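Local atomic coordinates of poly-beta-hydroxybuterate polymerase (Cupriavidus necator, PDB entry 5T6O), a protein that probably catalyses acyl transfer in the template-independent polymerisation of hydroxybutyryl units into polyhydroxybutyrate, the work of the catalytic domain described here. Residues Arg38-Val43 / Ala353-Gln358; His323-Ala328 / Trp348-Ala353. The protein carries 1 engineered substitution. One frame throughout, in Å; residues are numbered along the deposited sequence.

Contact 1 of 2, residues Arg38-Val43 / Ala353-Gln358; sequences RPLLMV and AWLAGQ
Leu40 on the strand and Leu355 on the helix meet through one methyl each, CD2 of Leu40 lying 4.1 Å from CD2 of Leu355. Both leucines share one conformation: each swings CG opposite its own backbone N (chi1 174° in Leu40). Side chains of this shape reach across the 9.0 Å between CA of Leu40 and CA of Leu355 and pass at a slant, touching at the methyls without interlocking. The two are buried, and Asn114 of strand 113-118 touches both.

In the alpha/beta hydrolase fold, helices cover the faces of a central, mainly parallel sheet; here strand 40-43, paired with 113-118 and 72-77, is met by the C-terminal part of helix 348-358.

At the other end of the contact Arg38, two residues before Leu40, holds its chain extended from CG to NE and carries the guanidinium to the last turn of the helix. NH1 of Arg38 gives a hydrogen bond of 3.0 Å to the backbone O of Gln358, which sits at the edge of the guanidinium, slightly tilted from its plane. The bond is bent, with 142° at the hydrogen, and the nitrogen stands 47° out of the carbonyl plane, away from a lone-pair direction. Arg38 CD also lies near Gln358 O, at 3.7 Å. The Arg38 backbone is also hydrogen-bonded to that of Ala359, next in sequence to Gln358. The Gln358 side chain turns back along its own helix, placing NE2 3.3 Å above the ring plane of Trp354, off toward the rim, while Tyr273 meets that indole on its own account.

Contact 2 of 2, residues His323-Ala328 / Trp348-Ala353; sequences HWTNDA and WPDWTA
Direct contact between the segments is confined to Asp350 on the helix and to His323 and Thr325 on the strand, and it is loose. The methyl CG2 of Thr325 comes 4.0 Å from OD2 of Asp350, the two side chains slanting past each other, and NE2 of His323 lies 4.5 Å from CB of Asp350. With CG of Asp350 swung opposite its backbone N (chi1 -176°), the carboxylate leans out from the helix toward the strand.

Water carries the main polar link. One molecule lies in the plane of the imidazole at its edge, 3.0 Å from NE2 of His323, and donates a hydrogen bond of 2.9 Å to OD2 of Asp350. It spans a direct separation of 5.0 Å between NE2 of His323 and OD2 of Asp350.

Partners outside the two segments engage the same groups. ND1 of His323 is hydrogen-bonded to O of Gly345, and OG1 of Thr325 to NE2 of His343; His343 lies on strand 341-344 and Gly345 directly follows it. Tyr273 OH is hydrogen-bonded to OD1 of Asp350. Arg300 of strand 299-304 forms salt bridges to OD2 of Asp350 and to OD1 of Asp327, and so connects the two segments indirectly. Ala328 N donates a hydrogen bond of 3.0 Å to OD1 of Asn326, an Asx turn.

The arrangement joins the second strand from one edge of the alpha/beta hydrolase sheet to the N-terminal half of helix 348-358. With arginine, tyrosine and water all gathered on one carboxylate, Asp350 is probably ionised. The link is mainly polar, through the water to His323 and through Arg300 to Asp327, with no apolar side-chain pair across the segments.

How the contacts relate
Both contacts use helix 348-358, their ranges overlapping at Ala353, and both reach the same sheet: contact 2 joins the helix to strand 322-325 near one rim, and contact 1 to strand 40-43, with four strands lying between these two in sheet order. Their centres are about 14 Å apart. They touch where Leu40 CD2 of contact 1 packs 3.9 Å from CH2 of Trp351, on the helix segment of contact 2. Tyr273 bridges them too, its ring meeting those of Trp354 and Trp351. Along the chain, contact 2 is nested within the loop closed by contact 1. Asn114, beside contact 1, lies near the start of strand 113-118, whose far end leads to the nucleophile elbow in alpha/beta hydrolases.

Contact 1 of 2, residues Arg38-Val43 / Ala353-Gln358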
ATOM      1  N   ARG A  38      29.217 -18.543 -28.663  1.00 33.69           N
ATOM      2  CA  ARG A  38      28.361 -19.164 -27.655  1.00 31.66           C
ATOM      3  C   ARG A  38      26.896 -18.905 -27.968  1.00 34.04           C
ATOM      4  O   ARG A  38      26.495 -17.738 -28.142  1.00 31.25           O
ATOM      5  CB  ARG A  38      28.691 -18.630 -26.264  1.00 35.52           C
ATOM      6  CG  ARG A  38      30.132 -18.879 -25.830  1.00 30.10           C
ATOM      7  CD  ARG A  38      30.277 -18.609 -24.349  1.00 32.01           C
ATOM      8  NE  ARG A  38      31.613 -18.942 -23.868  1.00 35.58           N
ATOM      9  CZ  ARG A  38      32.514 -18.042 -23.501  1.00 52.02           C
ATOM     10  NH1 ARG A  38      32.217 -16.752 -23.559  1.00 51.42           N
ATOM     11  NH2 ARG A  38      33.708 -18.434 -23.078  1.00 60.30           N
ATOM     12  N   PRO A  39      26.078 -19.950 -28.034  1.00 31.87           N
ATOM     13  CA  PRO A  39      24.652 -19.767 -28.304  1.00 28.78           C
ATOM     14  C   PRO A  39      23.906 -19.373 -27.036  1.00 28.41           C
ATOM     15  O   PRO A  39      24.439 -19.421 -25.926  1.00 28.80           O
ATOM     16  CB  PRO A  39      24.220 -21.154 -28.786  1.00 29.23           C
ATOM     17  CG  PRO A  39      25.086 -22.080 -27.985  1.00 31.95           C
ATOM     18  CD  PRO A  39      26.433 -21.373 -27.869  1.00 29.76           C
ATOM     19  N   LEU A  40      22.630 -19.016 -27.215  1.00 27.31           N
ATOM     20  CA  LEU A  40      21.738 -18.704 -26.100  1.00 26.34           C
ATOM     21  C   LEU A  40      20.626 -19.744 -26.036  1.00 26.56           C
ATOM     22  O   LEU A  40      19.905 -19.940 -27.021  1.00 26.47           O
ATOM     23  CB  LEU A  40      21.131 -17.306 -26.247  1.00 23.23           C
ATOM     24  CG  LEU A  40      20.074 -16.942 -25.200  1.00 22.41           C
ATOM     25  CD1 LEU A  40      20.736 -16.760 -23.833  1.00 22.09           C
ATOM     26  CD2 LEU A  40      19.337 -15.665 -25.622  1.00 24.49           C
ATOM     27  N   LEU A  41      20.475 -20.390 -24.875  1.00 22.69           N
ATOM     28  CA  LEU A  41      19.377 -21.327 -24.638  1.00 23.61           C
ATOM     29  C   LEU A  41      18.299 -20.621 -23.823  1.00 24.49           C
ATOM     30  O   LEU A  41      18.549 -20.194 -22.690  1.00 25.49           O
ATOM     31  CB  LEU A  41      19.860 -22.592 -23.918  1.00 22.46           C
ATOM     32  CG  LEU A  41      18.736 -23.480 -23.364  1.00 26.14           C
ATOM     33  CD1 LEU A  41      17.952 -24.152 -24.503  1.00 23.61           C
ATOM     34  CD2 LEU A  41      19.298 -24.539 -22.395  1.00 25.39           C
ATOM     35  N   MET A  42      17.108 -20.496 -24.402  1.00 21.71           N
ATOM     36  CA  MET A  42      15.978 -19.884 -23.718  1.00 25.40           C
ATOM     37  C   MET A  42      15.117 -20.948 -23.050  1.00 26.28           C
ATOM     38  O   MET A  42      14.715 -21.926 -23.697  1.00 25.24           O
ATOM     39  CB  MET A  42      15.132 -19.081 -24.698  1.00 26.03           C
ATOM     40  CG  MET A  42      15.850 -17.920 -25.340  1.00 26.55           C
ATOM     41  SD  MET A  42      14.610 -16.906 -26.166  1.00 27.92           S
ATOM     42  CE  MET A  42      15.652 -15.617 -26.845  1.00 22.75           C
ATOM     43  N   VAL A  43      14.824 -20.742 -21.764  1.00 21.85           N
ATOM     44  CA  VAL A  43      13.917 -21.606 -21.007  1.00 23.42           C
ATOM     45  C   VAL A  43      12.669 -20.799 -20.670  1.00 22.69           C
ATOM     46  O   VAL A  43      12.669 -20.004 -19.718  1.00 21.86           O
ATOM     47  CB  VAL A  43      14.580 -22.167 -19.739  1.00 22.98           C
ATOM     48  CG1 VAL A  43      13.592 -23.091 -18.975  1.00 22.90           C
ATOM     49  CG2 VAL A  43      15.864 -22.931 -20.107  1.00 26.96           C
ATOM     50  N   ALA A 353      23.587  -5.889 -25.743  1.00 29.42           N
ATOM     51  CA  ALA A 353      24.977  -5.464 -25.624  1.00 27.98           C
ATOM     52  C   ALA A 353      25.667  -6.198 -24.483  1.00 32.00           C
ATOM     53  O   ALA A 353      26.817  -6.629 -24.620  1.00 30.76           O
ATOM     54  CB  ALA A 353      25.058  -3.946 -25.427  1.00 29.85           C
ATOM     55  N   TRP A 354      24.976  -6.356 -23.352  1.00 29.99           N
ATOM     56  CA  TRP A 354      25.507  -7.164 -22.256  1.00 29.28           C
ATOM     57  C   TRP A 354      25.722  -8.604 -22.701  1.00 28.61           C
ATOM     58  O   TRP A 354      26.778  -9.194 -22.436  1.00 29.68           O
ATOM     59  CB  TRP A 354      24.556  -7.093 -21.056  1.00 28.56           C
ATOM     60  CG  TRP A 354      24.920  -7.976 -19.864  1.00 30.91           C
ATOM     61  CD1 TRP A 354      25.647  -7.617 -18.757  1.00 28.78           C
ATOM     62  CD2 TRP A 354      24.531  -9.342 -19.661  1.00 26.75           C
ATOM     63  NE1 TRP A 354      25.748  -8.692 -17.888  1.00 26.61           N
ATOM     64  CE2 TRP A 354      25.072  -9.756 -18.420  1.00 30.75           C
ATOM     65  CE3 TRP A 354      23.785 -10.257 -20.409  1.00 29.54           C
ATOM     66  CZ2 TRP A 354      24.895 -11.051 -17.918  1.00 32.05           C
ATOM     67  CZ3 TRP A 354      23.601 -11.546 -19.900  1.00 26.19           C
ATOM     68  CH2 TRP A 354      24.163 -11.928 -18.669  1.00 27.43           C
ATOM     69  N   LEU A 355      24.748  -9.173 -23.422  1.00 25.41           N
ATOM     70  CA  LEU A 355      24.863 -10.564 -23.850  1.00 26.59           C
ATOM     71  C   LEU A 355      26.011 -10.748 -24.838  1.00 29.14           C
ATOM     72  O   LEU A 355      26.717 -11.763 -24.798  1.00 28.29           O
ATOM     73  CB  LEU A 355      23.549 -11.032 -24.470  1.00 27.10           C
ATOM     74  CG  LEU A 355      23.490 -12.502 -24.888  1.00 26.16           C
ATOM     75  CD1 LEU A 355      23.464 -13.394 -23.657  1.00 24.94           C
ATOM     76  CD2 LEU A 355      22.262 -12.730 -25.744  1.00 27.62           C
ATOM     77  N   ALA A 356      26.212  -9.780 -25.735  1.00 29.89           N
ATOM     78  CA  ALA A 356      27.333  -9.884 -26.661  1.00 33.61           C
ATOM     79  C   ALA A 356      28.653 -10.029 -25.908  1.00 31.34           C
ATOM     80  O   ALA A 356      29.521 -10.814 -26.307  1.00 31.65           O
ATOM     81  CB  ALA A 356      27.360  -8.671 -27.590  1.00 36.45           C
ATOM     82  N   GLY A 357      28.814  -9.297 -24.802  1.00 33.45           N
ATOM     83  CA  GLY A 357      30.037  -9.385 -24.019  1.00 34.15           C
ATOM     84  C   GLY A 357      30.256 -10.734 -23.363  1.00 38.24           C
ATOM     85  O   GLY A 357      31.381 -11.045 -22.959  1.00 35.08           O
ATOM     86  N   GLN A 358      29.204 -11.536 -23.236  1.00 29.32           N
ATOM     87  CA  GLN A 358      29.319 -12.879 -22.690  1.00 34.58           C
ATOM     88  C   GLN A 358      29.453 -13.960 -23.760  1.00 31.58           C
ATOM     89  O   GLN A 358      29.686 -15.120 -23.413  1.00 34.09           O
ATOM     90  CB  GLN A 358      28.089 -13.202 -21.823  1.00 31.02           C
ATOM     91  CG  GLN A 358      27.583 -12.061 -20.942  1.00 32.46           C
ATOM     92  CD  GLN A 358      28.538 -11.726 -19.817  1.00 36.41           C
ATOM     93  OE1 GLN A 358      29.437 -12.503 -19.508  1.00 35.68           O
ATOM     94  NE2 GLN A 358      28.350 -10.561 -19.202  1.00 33.47           N
TER

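Contact 2 of 2, residues His323-Ala328 / Trp348-Ala353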
ATOM      1  N   HIS A 323      13.222   2.697 -19.578  1.00 25.25           N
ATOM      2  CA  HIS A 323      13.791   1.732 -18.641  1.00 24.57           C
ATOM      3  C   HIS A 323      14.811   2.448 -17.766  1.00 26.26           C
ATOM      4  O   HIS A 323      15.338   3.502 -18.135  1.00 29.35           O
ATOM      5  CB  HIS A 323      14.432   0.543 -19.377  1.00 24.64           C
ATOM      6  CG  HIS A 323      15.607   0.925 -20.226  1.00 24.89           C
ATOM      7  ND1 HIS A 323      15.474   1.506 -21.471  1.00 23.79           N
ATOM      8  CD2 HIS A 323      16.940   0.810 -20.005  1.00 22.65           C
ATOM      9  CE1 HIS A 323      16.675   1.725 -21.983  1.00 27.93           C
ATOM     10  NE2 HIS A 323      17.581   1.315 -21.110  1.00 27.57           N
ATOM     11  N   TRP A 324      15.074   1.877 -16.592  1.00 24.64           N
ATOM     12  CA  TRP A 324      16.000   2.469 -15.624  1.00 26.70           C
ATOM     13  C   TRP A 324      17.242   1.600 -15.455  1.00 30.72           C
ATOM     14  O   TRP A 324      17.148   0.369 -15.446  1.00 23.12           O
ATOM     15  CB  TRP A 324      15.353   2.626 -14.242  1.00 25.67           C
ATOM     16  CG  TRP A 324      14.273   3.658 -14.125  1.00 28.04           C
ATOM     17  CD1 TRP A 324      14.393   4.928 -13.613  1.00 32.59           C
ATOM     18  CD2 TRP A 324      12.900   3.497 -14.488  1.00 27.52           C
ATOM     19  NE1 TRP A 324      13.172   5.565 -13.647  1.00 26.04           N
ATOM     20  CE2 TRP A 324      12.242   4.711 -14.185  1.00 28.75           C
ATOM     21  CE3 TRP A 324      12.161   2.445 -15.051  1.00 26.91           C
ATOM     22  CZ2 TRP A 324      10.883   4.903 -14.430  1.00 28.22           C
ATOM     23  CZ3 TRP A 324      10.808   2.634 -15.284  1.00 29.83           C
ATOM     24  CH2 TRP A 324      10.183   3.859 -14.975  1.00 25.97           C
ATOM     25  N   THR A 325      18.402   2.242 -15.263  1.00 29.26           N
ATOM     26  CA  THR A 325      19.626   1.532 -14.927  1.00 27.64           C
ATOM     27  C   THR A 325      20.261   2.159 -13.693  1.00 31.51           C
ATOM     28  O   THR A 325      20.097   3.355 -13.421  1.00 29.35           O
ATOM     29  CB  THR A 325      20.657   1.538 -16.079  1.00 29.99           C
ATOM     30  OG1 THR A 325      21.068   2.884 -16.361  1.00 30.13           O
ATOM     31  CG2 THR A 325      20.084   0.881 -17.353  1.00 26.78           C
ATOM     32  N   ASN A 326      20.992   1.330 -12.953  1.00 31.88           N
ATOM     33  CA  ASN A 326      21.800   1.793 -11.824  1.00 32.45           C
ATOM     34  C   ASN A 326      22.814   0.701 -11.529  1.00 34.37           C
ATOM     35  O   ASN A 326      22.426  -0.436 -11.247  1.00 34.16           O
ATOM     36  CB  ASN A 326      20.920   2.091 -10.600  1.00 32.87           C
ATOM     37  CG  ASN A 326      21.710   2.657  -9.412  1.00 36.00           C
ATOM     38  OD1 ASN A 326      22.935   2.798  -9.458  1.00 34.95           O
ATOM     39  ND2 ASN A 326      20.992   3.001  -8.341  1.00 36.05           N
ATOM     40  N   ASP A 327      24.107   1.033 -11.612  1.00 33.20           N
ATOM     41  CA  ASP A 327      25.156   0.044 -11.384  1.00 36.58           C
ATOM     42  C   ASP A 327      25.307  -0.316  -9.913  1.00 41.48           C
ATOM     43  O   ASP A 327      25.790  -1.411  -9.608  1.00 51.16           O
ATOM     44  CB  ASP A 327      26.491   0.549 -11.932  1.00 53.61           C
ATOM     45  CG  ASP A 327      26.544   0.532 -13.450  1.00 66.34           C
ATOM     46  OD1 ASP A 327      25.513   0.216 -14.085  1.00 69.67           O
ATOM     47  OD2 ASP A 327      27.616   0.847 -14.013  1.00 73.23           O
ATOM     48  N   ALA A 328      24.911   0.570  -9.004  1.00 35.50           N
ATOM     49  CA  ALA A 328      24.911   0.242  -7.587  1.00 38.38           C
ATOM     50  C   ALA A 328      23.759  -0.703  -7.259  1.00 40.64           C
ATOM     51  O   ALA A 328      22.702  -0.676  -7.895  1.00 37.58           O
ATOM     52  CB  ALA A 328      24.802   1.510  -6.740  1.00 37.48           C
ATOM     53  N   TRP A 348      15.889  -3.661 -24.487  1.00 22.76           N
ATOM     54  CA  TRP A 348      16.499  -4.762 -25.234  1.00 24.89           C
ATOM     55  C   TRP A 348      17.917  -4.437 -25.688  1.00 23.52           C
ATOM     56  O   TRP A 348      18.785  -5.318 -25.549  1.00 26.90           O
ATOM     57  CB  TRP A 348      15.639  -5.170 -26.444  1.00 23.02           C
ATOM     58  CG  TRP A 348      14.345  -5.859 -26.102  1.00 25.28           C
ATOM     59  CD1 TRP A 348      13.773  -5.988 -24.867  1.00 24.61           C
ATOM     60  CD2 TRP A 348      13.488  -6.540 -27.017  1.00 25.58           C
ATOM     61  NE1 TRP A 348      12.584  -6.686 -24.966  1.00 26.80           N
ATOM     62  CE2 TRP A 348      12.389  -7.033 -26.280  1.00 22.33           C
ATOM     63  CE3 TRP A 348      13.534  -6.763 -28.396  1.00 22.88           C
ATOM     64  CZ2 TRP A 348      11.356  -7.748 -26.873  1.00 22.17           C
ATOM     65  CZ3 TRP A 348      12.499  -7.477 -28.991  1.00 26.72           C
ATOM     66  CH2 TRP A 348      11.427  -7.966 -28.224  1.00 24.47           C
ATOM     67  N   PRO A 349      18.229  -3.243 -26.222  1.00 27.80           N
ATOM     68  CA  PRO A 349      19.628  -2.966 -26.590  1.00 28.58           C
ATOM     69  C   PRO A 349      20.591  -3.033 -25.420  1.00 27.51           C
ATOM     70  O   PRO A 349      21.747  -3.433 -25.609  1.00 28.02           O
ATOM     71  CB  PRO A 349      19.560  -1.550 -27.183  1.00 30.40           C
ATOM     72  CG  PRO A 349      18.174  -1.448 -27.725  1.00 33.53           C
ATOM     73  CD  PRO A 349      17.330  -2.178 -26.710  1.00 27.54           C
ATOM     74  N   ASP A 350      20.154  -2.648 -24.220  1.00 26.91           N
ATOM     75  CA  ASP A 350      21.010  -2.772 -23.045  1.00 30.29           C
ATOM     76  C   ASP A 350      21.369  -4.226 -22.801  1.00 26.86           C
ATOM     77  O   ASP A 350      22.538  -4.575 -22.585  1.00 27.12           O
ATOM     78  CB  ASP A 350      20.300  -2.194 -21.821  1.00 27.85           C
ATOM     79  CG  ASP A 350      21.174  -2.215 -20.577  1.00 34.63           C
ATOM     80  OD1 ASP A 350      21.240  -3.265 -19.898  1.00 28.59           O
ATOM     81  OD2 ASP A 350      21.793  -1.174 -20.271  1.00 28.71           O
ATOM     82  N   TRP A 351      20.363  -5.096 -22.854  1.00 26.23           N
ATOM     83  CA  TRP A 351      20.594  -6.515 -22.624  1.00 26.63           C
ATOM     84  C   TRP A 351      21.428  -7.148 -23.740  1.00 26.78           C
ATOM     85  O   TRP A 351      22.362  -7.911 -23.461  1.00 29.96           O
ATOM     86  CB  TRP A 351      19.260  -7.241 -22.468  1.00 24.50           C
ATOM     87  CG  TRP A 351      19.462  -8.722 -22.422  1.00 22.58           C
ATOM     88  CD1 TRP A 351      20.228  -9.402 -21.536  1.00 22.70           C
ATOM     89  CD2 TRP A 351      18.906  -9.698 -23.315  1.00 23.17           C
ATOM     90  NE1 TRP A 351      20.196 -10.755 -21.817  1.00 22.54           N
ATOM     91  CE2 TRP A 351      19.376 -10.962 -22.896  1.00 23.15           C
ATOM     92  CE3 TRP A 351      18.053  -9.628 -24.423  1.00 23.75           C
ATOM     93  CZ2 TRP A 351      19.042 -12.144 -23.559  1.00 22.26           C
ATOM     94  CZ3 TRP A 351      17.702 -10.811 -25.066  1.00 24.99           C
ATOM     95  CH2 TRP A 351      18.194 -12.047 -24.635  1.00 22.91           C
ATOM     96  N   THR A 352      21.102  -6.879 -25.014  1.00 25.55           N
ATOM     97  CA  THR A 352      21.840  -7.577 -26.066  1.00 27.83           C
ATOM     98  C   THR A 352      23.301  -7.151 -26.088  1.00 30.39           C
ATOM     99  O   THR A 352      24.175  -7.968 -26.411  1.00 28.19           O
ATOM    100  CB  THR A 352      21.216  -7.363 -27.451  1.00 28.35           C
ATOM    101  OG1 THR A 352      21.266  -5.978 -27.804  1.00 27.53           O
ATOM    102  CG2 THR A 352      19.756  -7.837 -27.472  1.00 28.02           C
ATOM    103  N   ALA A 353      23.587  -5.889 -25.743  1.00 29.42           N
ATOM    104  CA  ALA A 353      24.977  -5.464 -25.624  1.00 27.98           C
ATOM    105  C   ALA A 353      25.667  -6.198 -24.483  1.00 32.00           C
ATOM    106  O   ALA A 353      26.817  -6.629 -24.620  1.00 30.76           O
ATOM    107  CB  ALA A 353      25.058  -3.946 -25.427  1.00 29.85           C
TER
HETATM  108  O   HOH W   1      20.550   1.331 -21.187  1.00 35.71           O